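Local coordinates for hydrolase, haloacid dehalogenase-like family (Porphyromonas gingivalis, PDB 2I6X), which is a predicted hydrolase of the haloacid dehalogenase-like superfamily, probably acting on a substrate held between a Rossmann-like core and a helical cap, at residues E169-D174 and P201-L206; E158-S163 and L186-Y191; G47-L52 and T64-Y69. One frame throughout, in Å; residues are numbered along the deposited sequence.

Interaction 1: E169-D174 and P201-L206; sequences ETLFID and PAITRL
No flat group takes part where L171 and I173 of the strand meet I203 and L206 of the helix; the contact is wholly aliphatic. The rings nearby lie around it: F172 turns to the other face of the sheet, edge-to-face with F156, and Y191 of the neighbouring strand packs on I203. L171 and L206 cross at about a right angle. The L206 CD1 methyl is taken between the two branches of L171, at 3.7 Å from CD1 and 3.9 Å from CD2; with CG of L171 anti to the backbone N (chi1 175°), both branches face the helix. I173 and I203 instead meet tip to tip, with I173 CD1 3.8 Å from I203 CD1. Strand 170-173 is an inner strand of the parallel, Rossmann-like sheet, between 7-10 and 189-191, and helix 200-207 covers one face of it. The local helix axis runs nearly antiparallel to the strand (166°), as expected of a helix that returns after a strand parallel to 170-173. At the carboxyl-terminal end of the sheet, where enzymes of this superfamily keep their active site, D174 is held by K150, N179 and the G176 amide and lies near D11.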
# COMPACT_ATOMS: atom_id res chain seq x y z
N GLU A 169 -12.32 -17.59 -2.01
CA GLU A 169 -11.13 -18.40 -1.76
C GLU A 169 -9.95 -17.52 -1.40
O GLU A 169 -8.81 -17.98 -1.33
CB GLU A 169 -10.80 -19.23 -2.99
CG GLU A 169 -11.88 -20.24 -3.37
CD GLU A 169 -11.40 -21.19 -4.45
OE1 GLU A 169 -10.42 -20.86 -5.15
OE2 GLU A 169 -12.01 -22.27 -4.60
N THR A 170 -10.21 -16.24 -1.16
CA THR A 170 -9.14 -15.27 -0.99
C THR A 170 -9.22 -14.61 0.38
O THR A 170 -10.29 -14.20 0.81
CB THR A 170 -9.19 -14.19 -2.11
OG1 THR A 170 -9.24 -14.84 -3.40
CG2 THR A 170 -7.99 -13.30 -2.05
N LEU A 171 -8.07 -14.50 1.05
CA LEU A 171 -7.98 -13.75 2.31
C LEU A 171 -7.37 -12.37 2.04
O LEU A 171 -6.30 -12.28 1.47
CB LEU A 171 -7.17 -14.54 3.34
CG LEU A 171 -6.85 -13.89 4.68
CD1 LEU A 171 -8.14 -13.57 5.45
CD2 LEU A 171 -5.94 -14.82 5.49
N PHE A 172 -8.08 -11.31 2.43
CA PHE A 172 -7.66 -9.91 2.17
C PHE A 172 -7.24 -9.25 3.47
O PHE A 172 -8.03 -9.19 4.42
CB PHE A 172 -8.80 -9.12 1.50
CG PHE A 172 -8.51 -7.63 1.27
CD1 PHE A 172 -7.62 -7.21 0.28
CD2 PHE A 172 -9.16 -6.65 2.03
CE1 PHE A 172 -7.35 -5.82 0.05
CE2 PHE A 172 -8.92 -5.28 1.82
CZ PHE A 172 -8.01 -4.86 0.82
N ILE A 173 -5.98 -8.81 3.54
CA ILE A 173 -5.41 -8.29 4.81
C ILE A 173 -5.10 -6.82 4.63
O ILE A 173 -4.17 -6.43 3.90
CB ILE A 173 -4.18 -9.12 5.27
CG1 ILE A 173 -4.53 -10.61 5.34
CG2 ILE A 173 -3.61 -8.59 6.63
CD1 ILE A 173 -3.31 -11.57 5.43
N ASP A 174 -5.93 -5.98 5.26
CA ASP A 174 -5.84 -4.51 5.07
C ASP A 174 -6.25 -3.84 6.37
O ASP A 174 -7.19 -4.27 7.00
CB ASP A 174 -6.72 -4.05 3.91
CG ASP A 174 -6.36 -2.65 3.37
OD1 ASP A 174 -6.09 -1.72 4.16
OD2 ASP A 174 -6.39 -2.43 2.13
N PRO A 201 0.98 -14.73 13.87
CA PRO A 201 0.23 -15.83 14.53
C PRO A 201 -1.26 -15.94 14.13
O PRO A 201 -1.74 -17.05 13.85
CB PRO A 201 0.42 -15.54 16.03
CG PRO A 201 1.74 -14.79 16.10
CD PRO A 201 1.69 -13.89 14.87
N ALA A 202 -1.97 -14.81 14.08
CA ALA A 202 -3.41 -14.80 13.74
C ALA A 202 -3.69 -15.25 12.30
O ALA A 202 -4.66 -15.98 12.04
CB ALA A 202 -4.02 -13.42 13.97
N ILE A 203 -2.86 -14.79 11.37
CA ILE A 203 -2.99 -15.21 9.97
C ILE A 203 -2.64 -16.71 9.80
O ILE A 203 -3.37 -17.45 9.13
CB ILE A 203 -2.19 -14.27 9.03
CG1 ILE A 203 -2.73 -12.83 9.07
CG2 ILE A 203 -2.13 -14.80 7.59
CD1 ILE A 203 -4.25 -12.64 8.94
N THR A 204 -1.55 -17.17 10.43
CA THR A 204 -1.13 -18.58 10.44
C THR A 204 -2.30 -19.47 10.89
O THR A 204 -2.43 -20.62 10.44
CB THR A 204 0.09 -18.82 11.39
OG1 THR A 204 1.09 -17.84 11.15
CG2 THR A 204 0.70 -20.21 11.20
N ARG A 205 -3.12 -18.92 11.79
CA ARG A 205 -4.33 -19.56 12.31
C ARG A 205 -5.42 -19.61 11.26
O ARG A 205 -6.02 -20.66 11.05
CB ARG A 205 -4.86 -18.79 13.52
CG ARG A 205 -4.85 -19.54 14.84
CD ARG A 205 -6.28 -19.92 15.25
NE ARG A 205 -6.40 -20.28 16.68
CZ ARG A 205 -6.67 -19.41 17.65
NH1 ARG A 205 -6.77 -19.83 18.91
NH2 ARG A 205 -6.86 -18.12 17.37
N LEU A 206 -5.69 -18.48 10.61
CA LEU A 206 -6.74 -18.42 9.60
C LEU A 206 -6.49 -19.42 8.49
O LEU A 206 -7.42 -20.07 8.02
CB LEU A 206 -6.89 -17.01 9.01
CG LEU A 206 -7.49 -15.88 9.85
CD1 LEU A 206 -7.64 -14.62 9.01
CD2 LEU A 206 -8.84 -16.23 10.50

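Interaction 2: E158-S163 and L186-Y191; sequences EMIADS and LGFHTY
F188, directly after the Schellman motif that ends helix 177-185 at G187, points its ring at M159 and I160 on helix 153-163, just before the chain enters strand 189-191. The ring's far atom takes both partners: M159 CE, the terminal methyl of the selenomethionine, lies 3.9 Å from F188 CZ, and I160 CD1 also comes within 3.9 Å of it. The two methyls share out the neighbouring ring carbons, M159 CE leaning to F188 CE1 (4.1 Å) and I160 CD1 to F188 CE2 (4.1 Å), and both approach obliquely. A bend at chi3 (74°) turns the end of the otherwise extended M159 chain back to the ring. The backbone of M159 also serves S163 in the last turn of the helix. Its carbonyl O receives the amide of S163 and, at 2.8 Å, S163 OG, which stands 36° above the carbonyl plane; the hydroxyl is further bonded to the amide of M165. F156, A183 and T170 also pack against the F188 ring. F188 thus sits at the turn into the second strand of a beta-alpha-beta crossover (170-173, 177-185, 189-191), with helix 153-163 beside it on the same face of the Rossmann-like core.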
# COMPACT_ATOMS: atom_id res chain seq x y z
N GLU A 158 -10.65 -5.19 -11.27
CA GLU A 158 -9.51 -5.34 -12.17
C GLU A 158 -8.60 -6.48 -11.68
O GLU A 158 -8.25 -7.37 -12.46
CB GLU A 158 -8.75 -4.02 -12.31
CG GLU A 158 -7.71 -4.06 -13.45
CD GLU A 158 -7.00 -2.73 -13.71
OE1 GLU A 158 -7.64 -1.68 -13.50
OE2 GLU A 158 -5.82 -2.71 -14.14
N MSE A 159 -8.28 -6.46 -10.38
CA MSE A 159 -7.50 -7.50 -9.71
C MSE A 159 -8.06 -8.92 -9.89
O MSE A 159 -7.33 -9.83 -10.30
CB MSE A 159 -7.35 -7.19 -8.21
CG MSE A 159 -6.70 -8.33 -7.44
SE MSE A 159 -6.27 -7.92 -5.58
CE MSE A 159 -8.11 -7.97 -4.87
N ILE A 160 -9.34 -9.10 -9.58
CA ILE A 160 -10.07 -10.35 -9.84
C ILE A 160 -9.97 -10.82 -11.28
O ILE A 160 -9.58 -11.97 -11.53
CB ILE A 160 -11.55 -10.21 -9.38
CG1 ILE A 160 -11.62 -9.96 -7.85
CG2 ILE A 160 -12.42 -11.39 -9.82
CD1 ILE A 160 -13.02 -9.45 -7.40
N ALA A 161 -10.32 -9.95 -12.24
CA ALA A 161 -10.20 -10.28 -13.66
C ALA A 161 -8.76 -10.68 -14.05
O ALA A 161 -8.55 -11.68 -14.74
CB ALA A 161 -10.68 -9.13 -14.52
N ASP A 162 -7.77 -9.90 -13.59
CA ASP A 162 -6.39 -10.12 -14.01
C ASP A 162 -5.77 -11.38 -13.39
O ASP A 162 -5.04 -12.11 -14.07
CB ASP A 162 -5.52 -8.90 -13.73
CG ASP A 162 -4.05 -9.10 -14.17
OD1 ASP A 162 -3.78 -9.08 -15.39
OD2 ASP A 162 -3.17 -9.29 -13.30
N SER A 163 -6.08 -11.64 -12.12
CA SER A 163 -5.49 -12.77 -11.39
C SER A 163 -6.29 -14.05 -11.50
O SER A 163 -5.74 -15.14 -11.33
CB SER A 163 -5.37 -12.42 -9.89
OG SER A 163 -6.68 -12.36 -9.34
N LEU A 186 -17.69 -7.64 -1.72
CA LEU A 186 -17.34 -8.43 -2.87
C LEU A 186 -17.17 -9.94 -2.61
O LEU A 186 -16.94 -10.70 -3.56
CB LEU A 186 -16.08 -7.82 -3.53
CG LEU A 186 -16.37 -6.44 -4.13
CD1 LEU A 186 -15.09 -5.81 -4.62
CD2 LEU A 186 -17.47 -6.51 -5.25
N GLY A 187 -17.23 -10.36 -1.35
CA GLY A 187 -17.19 -11.77 -1.01
C GLY A 187 -15.86 -12.30 -0.51
O GLY A 187 -15.73 -13.52 -0.30
N PHE A 188 -14.87 -11.42 -0.29
CA PHE A 188 -13.59 -11.80 0.32
C PHE A 188 -13.70 -12.18 1.80
O PHE A 188 -14.56 -11.68 2.52
CB PHE A 188 -12.52 -10.70 0.19
CG PHE A 188 -12.13 -10.40 -1.23
CD1 PHE A 188 -10.98 -10.98 -1.78
CD2 PHE A 188 -12.89 -9.54 -2.03
CE1 PHE A 188 -10.61 -10.71 -3.08
CE2 PHE A 188 -12.52 -9.26 -3.33
CZ PHE A 188 -11.39 -9.85 -3.88
N HIS A 189 -12.83 -13.11 2.23
CA HIS A 189 -12.41 -13.23 3.63
C HIS A 189 -11.51 -12.05 3.94
O HIS A 189 -10.69 -11.67 3.10
CB HIS A 189 -11.68 -14.54 3.88
CG HIS A 189 -12.53 -15.73 3.58
ND1 HIS A 189 -13.46 -16.22 4.48
CD2 HIS A 189 -12.67 -16.47 2.46
CE1 HIS A 189 -14.11 -17.23 3.93
NE2 HIS A 189 -13.65 -17.41 2.70
N THR A 190 -11.72 -11.43 5.09
CA THR A 190 -10.93 -10.26 5.44
C THR A 190 -10.28 -10.43 6.80
O THR A 190 -10.75 -11.21 7.64
CB THR A 190 -11.72 -8.91 5.39
OG1 THR A 190 -12.79 -8.93 6.34
CG2 THR A 190 -12.26 -8.58 3.98
N TYR A 191 -9.18 -9.72 6.99
CA TYR A 191 -8.60 -9.52 8.32
C TYR A 191 -8.09 -8.08 8.40
O TYR A 191 -7.47 -7.61 7.47
CB TYR A 191 -7.50 -10.53 8.63
CG TYR A 191 -6.99 -10.36 10.04
CD1 TYR A 191 -7.64 -10.98 11.11
CD2 TYR A 191 -5.87 -9.57 10.31
CE1 TYR A 191 -7.19 -10.82 12.40
CE2 TYR A 191 -5.41 -9.39 11.59
CZ TYR A 191 -6.07 -10.02 12.64
OH TYR A 191 -5.62 -9.86 13.93

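Interaction 3: G47-L52 and T64-Y69; sequences GLFLDL and TELSRY
Helices 48-52 and 64-69 run nearly antiparallel, with local axes at 167° and 11.2 Å apart at their closest. The backbones come nearest at L48 and L66, where CA to CA is 7.7 Å, in the first turn of one helix and the middle of the other. G47 is the N-cap, with backbone angles (phi 146°) that suit a residue without a side chain; L48 is the first helical residue and its side chain points to the other helix. L48 carries the largest share of the contact. Its CD2 methyl lies 3.6 Å from E65 CB, the two side chains crossing at about a right angle, and the same methyl reaches the backbone, with L48 CD2 4.1 Å from L66 N. The other branch lies more loosely against the leucine, L48 CD1 being 4.3 Å from L66 CG. Beside it the F49 ring extends to L66, F49 CZ coming obliquely to L66 CD1 at 4.5 Å, and the same ring packs edge-to-face with F62. E65 divides its roles: CB serves the apolar contact, while the chain bends at chi2 (-51°) and carries the carboxylate away from L48. There OE1 forms a salt bridge with R68 one turn on, R68 NH2 meeting E65 OE1 at 2.7 Å on its syn side and close to the guanidinium plane; two further bonds from R68 NE are weak. M39 covers L66 and F49, joining helix 36-39 to the pair, and D51 is paired with K57 of the connecting segment. Two consecutive antiparallel helices, 48-54 and 59-70, joined by a brief link, make an alpha-alpha hairpin, consistent with the helical C1-type cap inserted after the first core strand in this superfamily.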
# COMPACT_ATOMS: atom_id res chain seq x y z
N GLY A 47 -8.46 16.23 -4.14
CA GLY A 47 -7.14 16.57 -3.60
C GLY A 47 -6.00 16.09 -4.46
O GLY A 47 -6.09 15.06 -5.11
N LEU A 48 -4.90 16.83 -4.47
CA LEU A 48 -3.78 16.41 -5.30
C LEU A 48 -2.98 15.23 -4.77
O LEU A 48 -2.37 14.54 -5.56
CB LEU A 48 -2.89 17.55 -5.82
CG LEU A 48 -2.56 18.83 -5.05
CD1 LEU A 48 -1.59 18.52 -3.95
CD2 LEU A 48 -1.98 19.89 -5.98
N PHE A 49 -3.01 14.98 -3.46
CA PHE A 49 -2.47 13.72 -2.97
C PHE A 49 -3.26 12.52 -3.48
O PHE A 49 -2.68 11.48 -3.75
CB PHE A 49 -2.30 13.71 -1.44
CG PHE A 49 -1.08 14.45 -0.99
CD1 PHE A 49 0.14 13.81 -0.88
CD2 PHE A 49 -1.15 15.81 -0.74
CE1 PHE A 49 1.26 14.51 -0.50
CE2 PHE A 49 -0.04 16.52 -0.36
CZ PHE A 49 1.17 15.88 -0.24
N LEU A 50 -4.57 12.67 -3.66
CA LEU A 50 -5.37 11.62 -4.29
C LEU A 50 -5.02 11.47 -5.76
O LEU A 50 -5.05 10.37 -6.29
CB LEU A 50 -6.88 11.82 -4.11
CG LEU A 50 -7.73 10.78 -4.88
CD1 LEU A 50 -7.50 9.36 -4.32
CD2 LEU A 50 -9.23 11.12 -4.95
N ASP A 51 -4.73 12.59 -6.42
CA ASP A 51 -4.34 12.56 -7.83
C ASP A 51 -3.03 11.80 -7.97
O ASP A 51 -2.80 11.11 -8.96
CB ASP A 51 -4.20 13.99 -8.39
CG ASP A 51 -5.54 14.71 -8.52
OD1 ASP A 51 -6.61 14.05 -8.43
OD2 ASP A 51 -5.53 15.94 -8.73
N LEU A 52 -2.19 11.91 -6.94
CA LEU A 52 -0.93 11.20 -6.90
C LEU A 52 -1.09 9.66 -6.74
O LEU A 52 -0.39 8.92 -7.44
CB LEU A 52 -0.01 11.78 -5.80
CG LEU A 52 1.34 11.09 -5.53
CD1 LEU A 52 2.33 11.30 -6.68
CD2 LEU A 52 1.92 11.54 -4.21
N THR A 64 4.68 19.81 -9.61
CA THR A 64 4.45 21.09 -10.25
C THR A 64 3.26 21.79 -9.58
O THR A 64 3.35 22.96 -9.19
CB THR A 64 4.18 20.92 -11.77
OG1 THR A 64 5.33 20.32 -12.38
CG2 THR A 64 3.92 22.29 -12.44
N GLU A 65 2.15 21.07 -9.44
CA GLU A 65 0.97 21.66 -8.80
C GLU A 65 1.18 21.96 -7.32
O GLU A 65 0.67 22.97 -6.83
CB GLU A 65 -0.28 20.79 -9.01
CG GLU A 65 -0.69 20.66 -10.46
CD GLU A 65 -0.80 22.00 -11.13
OE1 GLU A 65 0.15 22.38 -11.86
OE2 GLU A 65 -1.82 22.69 -10.90
N LEU A 66 1.92 21.11 -6.63
CA LEU A 66 2.19 21.29 -5.20
C LEU A 66 3.07 22.52 -4.97
O LEU A 66 2.85 23.27 -4.03
CB LEU A 66 2.89 20.06 -4.59
CG LEU A 66 2.53 19.52 -3.20
CD1 LEU A 66 3.71 18.76 -2.58
CD2 LEU A 66 2.00 20.54 -2.20
N SER A 67 4.08 22.67 -5.83
CA SER A 67 4.92 23.87 -5.88
C SER A 67 4.07 25.14 -6.06
O SER A 67 4.20 26.09 -5.29
CB SER A 67 5.93 23.75 -7.02
OG SER A 67 6.86 22.72 -6.76
N ARG A 68 3.20 25.14 -7.07
CA ARG A 68 2.27 26.24 -7.30
C ARG A 68 1.46 26.51 -6.04
O ARG A 68 1.30 27.64 -5.63
CB ARG A 68 1.36 25.92 -8.49
CG ARG A 68 0.46 27.07 -9.02
CD ARG A 68 -0.53 26.58 -10.13
NE ARG A 68 0.08 25.50 -10.94
CZ ARG A 68 0.92 25.69 -11.97
NH1 ARG A 68 1.22 26.93 -12.37
NH2 ARG A 68 1.44 24.65 -12.61
N TYR A 69 0.99 25.44 -5.40
CA TYR A 69 0.14 25.52 -4.20
C TYR A 69 0.81 26.20 -2.99
O TYR A 69 0.19 26.96 -2.27
CB TYR A 69 -0.35 24.10 -3.87
CG TYR A 69 -1.37 23.95 -2.76
CD1 TYR A 69 -2.73 23.80 -3.05
CD2 TYR A 69 -0.97 23.87 -1.42
CE1 TYR A 69 -3.67 23.62 -2.03
CE2 TYR A 69 -1.90 23.69 -0.39
CZ TYR A 69 -3.24 23.56 -0.70
OH TYR A 69 -4.16 23.38 0.32

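Overall arrangement
Interactions 1 and 2 are buried contacts of the alpha/beta core and touch each other, whereas interaction 3 is a partly buried contact in what is probably the helical cap, with its centre about 36 Å from that of interaction 1 and about 30 Å from that of interaction 2. The first two are joined through the adjacent strands 170-173 and 189-191, which probably exchange backbone hydrogen bonds at F172, and their helices 200-207 and 153-163 cover opposite faces of the sheet. All three contacts are apolar across the segments: branched aliphatic chains in interaction 1, two methyls at the far end of an aromatic ring in interaction 2, and in interaction 3 leucine and phenylalanine beside an intrahelical salt bridge, fitting its less buried position.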